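Local coordinates for ribosomal RNA processing protein 6 (Trypanosoma brucei brucei, PDB 4NLC), which probably trims RNA from the 3' end as the exosome-associated 3'-5' exoribonuclease of the nucleus, seen here as its catalytic core, at residues Y24-E27 / R31-G34; V38-E43 / G163-N168. The protein carries 1 engineered substitution. All coordinates share one frame; numbering follows the deposited sequence.

Interaction 1: residues Y24-E27 / R31-G34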
loop_
_atom_site.group_PDB
_atom_site.type_symbol
_atom_site.label_atom_id
_atom_site.label_comp_id
_atom_site.label_asym_id
_atom_site.label_seq_id
_atom_site.Cartn_x
_atom_site.Cartn_y
_atom_site.Cartn_z
ATOM N N TYR A 24 4.237 4.067 16.914
ATOM C CA TYR A 24 3.072 3.181 16.977
ATOM C C TYR A 24 2.432 3.123 18.373
ATOM O O TYR A 24 3.088 3.366 19.393
ATOM C CB TYR A 24 3.485 1.757 16.517
ATOM C CG TYR A 24 4.485 1.116 17.452
ATOM C CD1 TYR A 24 5.835 1.471 17.413
ATOM C CD2 TYR A 24 4.071 0.243 18.453
ATOM C CE1 TYR A 24 6.740 0.974 18.345
ATOM C CE2 TYR A 24 4.983 -0.326 19.337
ATOM C CZ TYR A 24 6.309 0.065 19.300
ATOM O OH TYR A 24 7.195 -0.452 20.205
ATOM N N TYR A 25 1.168 2.687 18.399
ATOM C CA TYR A 25 0.377 2.525 19.603
ATOM C C TYR A 25 0.095 1.060 19.940
ATOM O O TYR A 25 -0.139 0.237 19.044
ATOM C CB TYR A 25 -0.925 3.312 19.474
ATOM C CG TYR A 25 -0.729 4.811 19.539
ATOM C CD1 TYR A 25 -0.200 5.519 18.454
ATOM C CD2 TYR A 25 -1.112 5.534 20.665
ATOM C CE1 TYR A 25 -0.042 6.903 18.504
ATOM C CE2 TYR A 25 -0.988 6.921 20.712
ATOM C CZ TYR A 25 -0.447 7.600 19.632
ATOM O OH TYR A 25 -0.320 8.966 19.694
ATOM N N ASP A 26 0.067 0.745 21.230
ATOM C CA ASP A 26 -0.256 -0.618 21.653
ATOM C C ASP A 26 -1.780 -0.745 21.825
ATOM O O ASP A 26 -2.510 0.172 21.422
ATOM C CB ASP A 26 0.529 -1.022 22.921
ATOM C CG ASP A 26 0.376 -0.075 24.112
ATOM O OD1 ASP A 26 -0.665 0.626 24.192
ATOM O OD2 ASP A 26 1.324 0.006 24.929
ATOM N N GLU A 27 -2.251 -1.861 22.429
ATOM C CA GLU A 27 -3.673 -2.140 22.664
ATOM C C GLU A 27 -4.271 -1.294 23.784
ATOM O O GLU A 27 -5.493 -1.250 23.921
ATOM C CB GLU A 27 -3.952 -3.641 22.884
ATOM C CG GLU A 27 -3.125 -4.304 23.963
ATOM C CD GLU A 27 -1.842 -4.898 23.432
ATOM O OE1 GLU A 27 -1.830 -6.118 23.162
ATOM O OE2 GLU A 27 -0.867 -4.140 23.233
ATOM N N ARG A 31 1.467 5.472 23.150
ATOM C CA ARG A 31 2.384 5.831 22.068
ATOM C C ARG A 31 3.800 5.303 22.329
ATOM O O ARG A 31 4.338 5.490 23.424
ATOM C CB ARG A 31 2.424 7.368 21.914
ATOM C CG ARG A 31 3.183 7.886 20.691
ATOM C CD ARG A 31 3.154 9.400 20.649
ATOM N NE ARG A 31 3.829 9.929 19.464
ATOM C CZ ARG A 31 5.110 10.295 19.421
ATOM N NH1 ARG A 31 5.877 10.176 20.498
ATOM N NH2 ARG A 31 5.635 10.765 18.298
ATOM N N HIS A 32 4.418 4.699 21.303
ATOM C CA HIS A 32 5.806 4.235 21.371
ATOM C C HIS A 32 6.582 4.696 20.150
ATOM O O HIS A 32 6.008 4.899 19.076
ATOM C CB HIS A 32 5.912 2.693 21.511
ATOM C CG HIS A 32 5.096 2.106 22.626
ATOM N ND1 HIS A 32 5.631 1.911 23.874
ATOM C CD2 HIS A 32 3.802 1.702 22.632
ATOM C CE1 HIS A 32 4.654 1.393 24.606
ATOM N NE2 HIS A 32 3.535 1.249 23.898
ATOM N N VAL A 33 7.898 4.838 20.317
ATOM C CA VAL A 33 8.831 5.168 19.243
ATOM C C VAL A 33 9.689 3.909 19.045
ATOM O O VAL A 33 10.324 3.413 19.983
ATOM C CB VAL A 33 9.649 6.458 19.530
ATOM C CG1 VAL A 33 10.804 6.613 18.558
ATOM C CG2 VAL A 33 8.759 7.699 19.486
ATOM N N GLY A 34 9.604 3.354 17.847
ATOM C CA GLY A 34 10.338 2.154 17.453
ATOM C C GLY A 34 11.752 2.452 17.001
ATOM O O GLY A 34 12.244 3.572 17.167
HETATM O O HOH W 1 9.810 0.929 21.852
#

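Interaction 2: residues V38-E43 / G163-N168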
loop_
_atom_site.group_PDB
_atom_site.type_symbol
_atom_site.label_atom_id
_atom_site.label_comp_id
_atom_site.label_asym_id
_atom_site.label_seq_id
_atom_site.Cartn_x
_atom_site.Cartn_y
_atom_site.Cartn_z
ATOM N N VAL A 38 13.635 -2.630 12.745
ATOM C CA VAL A 38 13.043 -3.476 13.781
ATOM C C VAL A 38 11.505 -3.404 13.696
ATOM O O VAL A 38 10.899 -2.336 13.825
ATOM C CB VAL A 38 13.567 -3.131 15.212
ATOM C CG1 VAL A 38 12.944 -4.041 16.279
ATOM C CG2 VAL A 38 15.103 -3.190 15.286
ATOM N N HIS A 39 10.885 -4.556 13.479
ATOM C CA HIS A 39 9.438 -4.697 13.497
ATOM C C HIS A 39 9.093 -4.705 15.003
ATOM O O HIS A 39 9.569 -5.596 15.716
ATOM C CB HIS A 39 9.077 -6.027 12.837
ATOM C CG HIS A 39 7.622 -6.267 12.648
ATOM N ND1 HIS A 39 6.741 -6.288 13.722
ATOM C CD2 HIS A 39 6.955 -6.592 11.519
ATOM C CE1 HIS A 39 5.572 -6.626 13.204
ATOM N NE2 HIS A 39 5.653 -6.803 11.876
ATOM N N PRO A 40 8.315 -3.727 15.522
ATOM C CA PRO A 40 8.110 -3.658 16.983
ATOM C C PRO A 40 7.235 -4.751 17.590
ATOM O O PRO A 40 7.246 -4.929 18.802
ATOM C CB PRO A 40 7.541 -2.262 17.197
ATOM C CG PRO A 40 6.899 -1.909 15.924
ATOM C CD PRO A 40 7.692 -2.569 14.842
ATOM N N PHE A 41 6.511 -5.498 16.768
ATOM C CA PHE A 41 5.715 -6.611 17.284
ATOM C C PHE A 41 6.303 -7.987 16.885
ATOM O O PHE A 41 5.616 -8.992 17.007
ATOM C CB PHE A 41 4.237 -6.454 16.889
ATOM C CG PHE A 41 3.585 -5.351 17.676
ATOM C CD1 PHE A 41 3.214 -5.545 19.003
ATOM C CD2 PHE A 41 3.391 -4.096 17.110
ATOM C CE1 PHE A 41 2.653 -4.498 19.749
ATOM C CE2 PHE A 41 2.800 -3.067 17.842
ATOM C CZ PHE A 41 2.459 -3.264 19.163
ATOM N N ALA A 42 7.579 -8.035 16.449
ATOM C CA ALA A 42 8.211 -9.295 16.008
ATOM C C ALA A 42 8.173 -10.395 17.063
ATOM O O ALA A 42 7.760 -11.504 16.752
ATOM C CB ALA A 42 9.635 -9.062 15.515
ATOM N N GLU A 43 8.511 -10.063 18.311
ATOM C CA GLU A 43 8.513 -11.003 19.441
ATOM C C GLU A 43 7.093 -11.496 19.775
ATOM O O GLU A 43 6.909 -12.682 20.011
ATOM C CB GLU A 43 9.183 -10.384 20.687
ATOM C CG GLU A 43 10.596 -9.885 20.447
ATOM C CD GLU A 43 10.747 -8.427 20.039
ATOM O OE1 GLU A 43 9.779 -7.827 19.507
ATOM O OE2 GLU A 43 11.860 -7.888 20.236
ATOM N N GLY A 163 1.229 3.026 11.862
ATOM C CA GLY A 163 1.871 2.229 12.907
ATOM C C GLY A 163 1.007 1.041 13.322
ATOM O O GLY A 163 0.983 0.678 14.504
ATOM N N LEU A 164 0.288 0.418 12.337
ATOM C CA LEU A 164 -0.570 -0.756 12.540
ATOM C C LEU A 164 0.107 -2.060 12.101
ATOM O O LEU A 164 0.733 -2.126 11.038
ATOM C CB LEU A 164 -1.973 -0.584 11.895
ATOM C CG LEU A 164 -2.872 0.484 12.531
ATOM C CD1 LEU A 164 -4.157 0.701 11.729
ATOM C CD2 LEU A 164 -3.221 0.123 13.947
ATOM N N TYR A 165 -0.031 -3.102 12.947
ATOM C CA TYR A 165 0.573 -4.424 12.819
ATOM C C TYR A 165 -0.451 -5.538 13.085
ATOM O O TYR A 165 -1.265 -5.442 14.017
ATOM C CB TYR A 165 1.759 -4.547 13.785
ATOM C CG TYR A 165 2.822 -3.491 13.563
ATOM C CD1 TYR A 165 2.747 -2.248 14.198
ATOM C CD2 TYR A 165 3.901 -3.729 12.718
ATOM C CE1 TYR A 165 3.714 -1.269 13.987
ATOM C CE2 TYR A 165 4.896 -2.775 12.534
ATOM C CZ TYR A 165 4.776 -1.531 13.136
ATOM O OH TYR A 165 5.747 -0.590 12.932
ATOM N N ILE A 166 -0.371 -6.613 12.264
ATOM C CA ILE A 166 -1.325 -7.713 12.273
ATOM C C ILE A 166 -0.842 -8.950 13.039
ATOM O O ILE A 166 0.116 -9.605 12.647
ATOM C CB ILE A 166 -1.779 -8.065 10.829
ATOM C CG1 ILE A 166 -2.016 -6.795 9.983
ATOM C CG2 ILE A 166 -3.052 -8.905 10.873
ATOM C CD1 ILE A 166 -1.679 -6.970 8.446
ATOM N N VAL A 167 -1.535 -9.257 14.135
ATOM C CA VAL A 167 -1.320 -10.440 14.947
ATOM C C VAL A 167 -2.420 -11.408 14.461
ATOM O O VAL A 167 -3.605 -11.099 14.543
ATOM C CB VAL A 167 -1.412 -10.127 16.471
ATOM C CG1 VAL A 167 -1.417 -11.409 17.304
ATOM C CG2 VAL A 167 -0.274 -9.206 16.917
ATOM N N ASN A 168 -2.008 -12.534 13.897
ATOM C CA ASN A 168 -2.865 -13.566 13.315
ATOM C C ASN A 168 -3.526 -13.122 12.006
ATOM O O ASN A 168 -4.755 -13.073 11.847
ATOM C CB ASN A 168 -3.859 -14.160 14.301
ATOM C CG ASN A 168 -3.229 -15.279 15.084
ATOM O OD1 ASN A 168 -2.312 -15.977 14.613
ATOM N ND2 ASN A 168 -3.684 -15.467 16.297
#

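Interaction 1: residues Y24-E27 / R31-G34
The Arg31 side chain runs obliquely across the ring of Tyr25, the two residues forming a non-hydrogen-bonded pair of a short antiparallel beta hairpin. Its CB sits over one face of that ring in a CH-pi contact, 4.0 Å from the Tyr25 ring centroid, and the extended chain then carries CD past the rim, 3.6 Å from Tyr25 OH. The Tyr25 ring also stacks on Tyr133.

The side chain of His32 lies on the opposite face of the sheet, with that of Tyr24, its hydrogen-bonded partner. Tyr24 N donates to His32 O at 2.9 Å, and His32 N returns a bond to Tyr24 O. With CG of Tyr24 folded between its own N and carbonyl carbon (chi1 65°), one face of the phenol ring is turned to His32 CB, 3.8 Å from the Tyr24 ring centroid. The imidazole is tilted only 23° from the phenol but displaced along it, the centroids 5.3 Å apart, so little ring area faces ring. His32 NE2 donates a nearly straight bond to Asp26 OD2, at 2.7 Å, in the imidazole plane but from above the carboxylate.

Val33 O accepts from a water that also bonds weakly to Tyr24 OH, and Gly34 N meets the ring edge, 3.8 Å from Tyr24 CE1.

Asp26 OD1 takes the backbone N-H groups of Lys28 and Val30, so one carboxylate ties the turn to the imidazole and would be expected to stabilise a positive charge on His32.

Interaction 2: residues V38-E43 / G163-N168
Tyr165 starts out toward the 38-43 segment, and with chi1 -58° its ring stands beside its own backbone N and meets His39, Pro40 and Phe41. His39, with CG anti to the backbone N (chi1 -174°), passes the phenol in the opposite direction. The closest atoms of the two rings are His39 CE1 and Tyr165 CD2, 3.4 Å apart, and Tyr165 CE2 lies over one imidazole face, offset toward the rim; the planes are oblique, at 55°.

Phe41 meets the same ring near CG and CD1. Its CD2 is 3.5 Å from Tyr165 CD1, which lies at the phenyl edge, yet the planes are again oblique. His39 and Phe41, both in a type I beta turn from His39 to Ala42 that leads into helix 42-46, form an aromatic cluster with Tyr165; Phe41 is also the N-cap residue of that helix. Tyr165 belongs to the loop joining helix 152-162 to strand 169-171, an edge strand of the exonuclease sheet.

The imidazole is held at both nitrogens. Phe41 N donates to His39 ND1 at 3.2 Å, close to the ring plane, while His39 NE2 bonds to the backbone O of Ser261. At the far end of the phenol, Pro40 crosses at about a right angle, its CG 3.5 Å from Tyr165 CZ and its CD 3.4 Å from Tyr165 OH.

Interactions 1 and 2 follow one another along the chain, the hairpin closing before the 38-43 turn begins, and their centres are about 10 Å apart. Tyr24 joins them directly. Its ring packs on the turn, with Tyr24 CZ 3.4 Å from Pro40 CB and Tyr24 CD2 3.6 Å from Phe41 CE2, the Tyr24 and Phe41 planes meeting at about 75°. Against 163-168, Tyr24 CB lies 3.4 Å from Gly163 O and 4.0 Å from Tyr165 CE1. The hairpin at the surface thus continues into the buried aromatic cluster, so that sequence preceding the exonuclease sheet packs against the loop that leads into an edge strand of it.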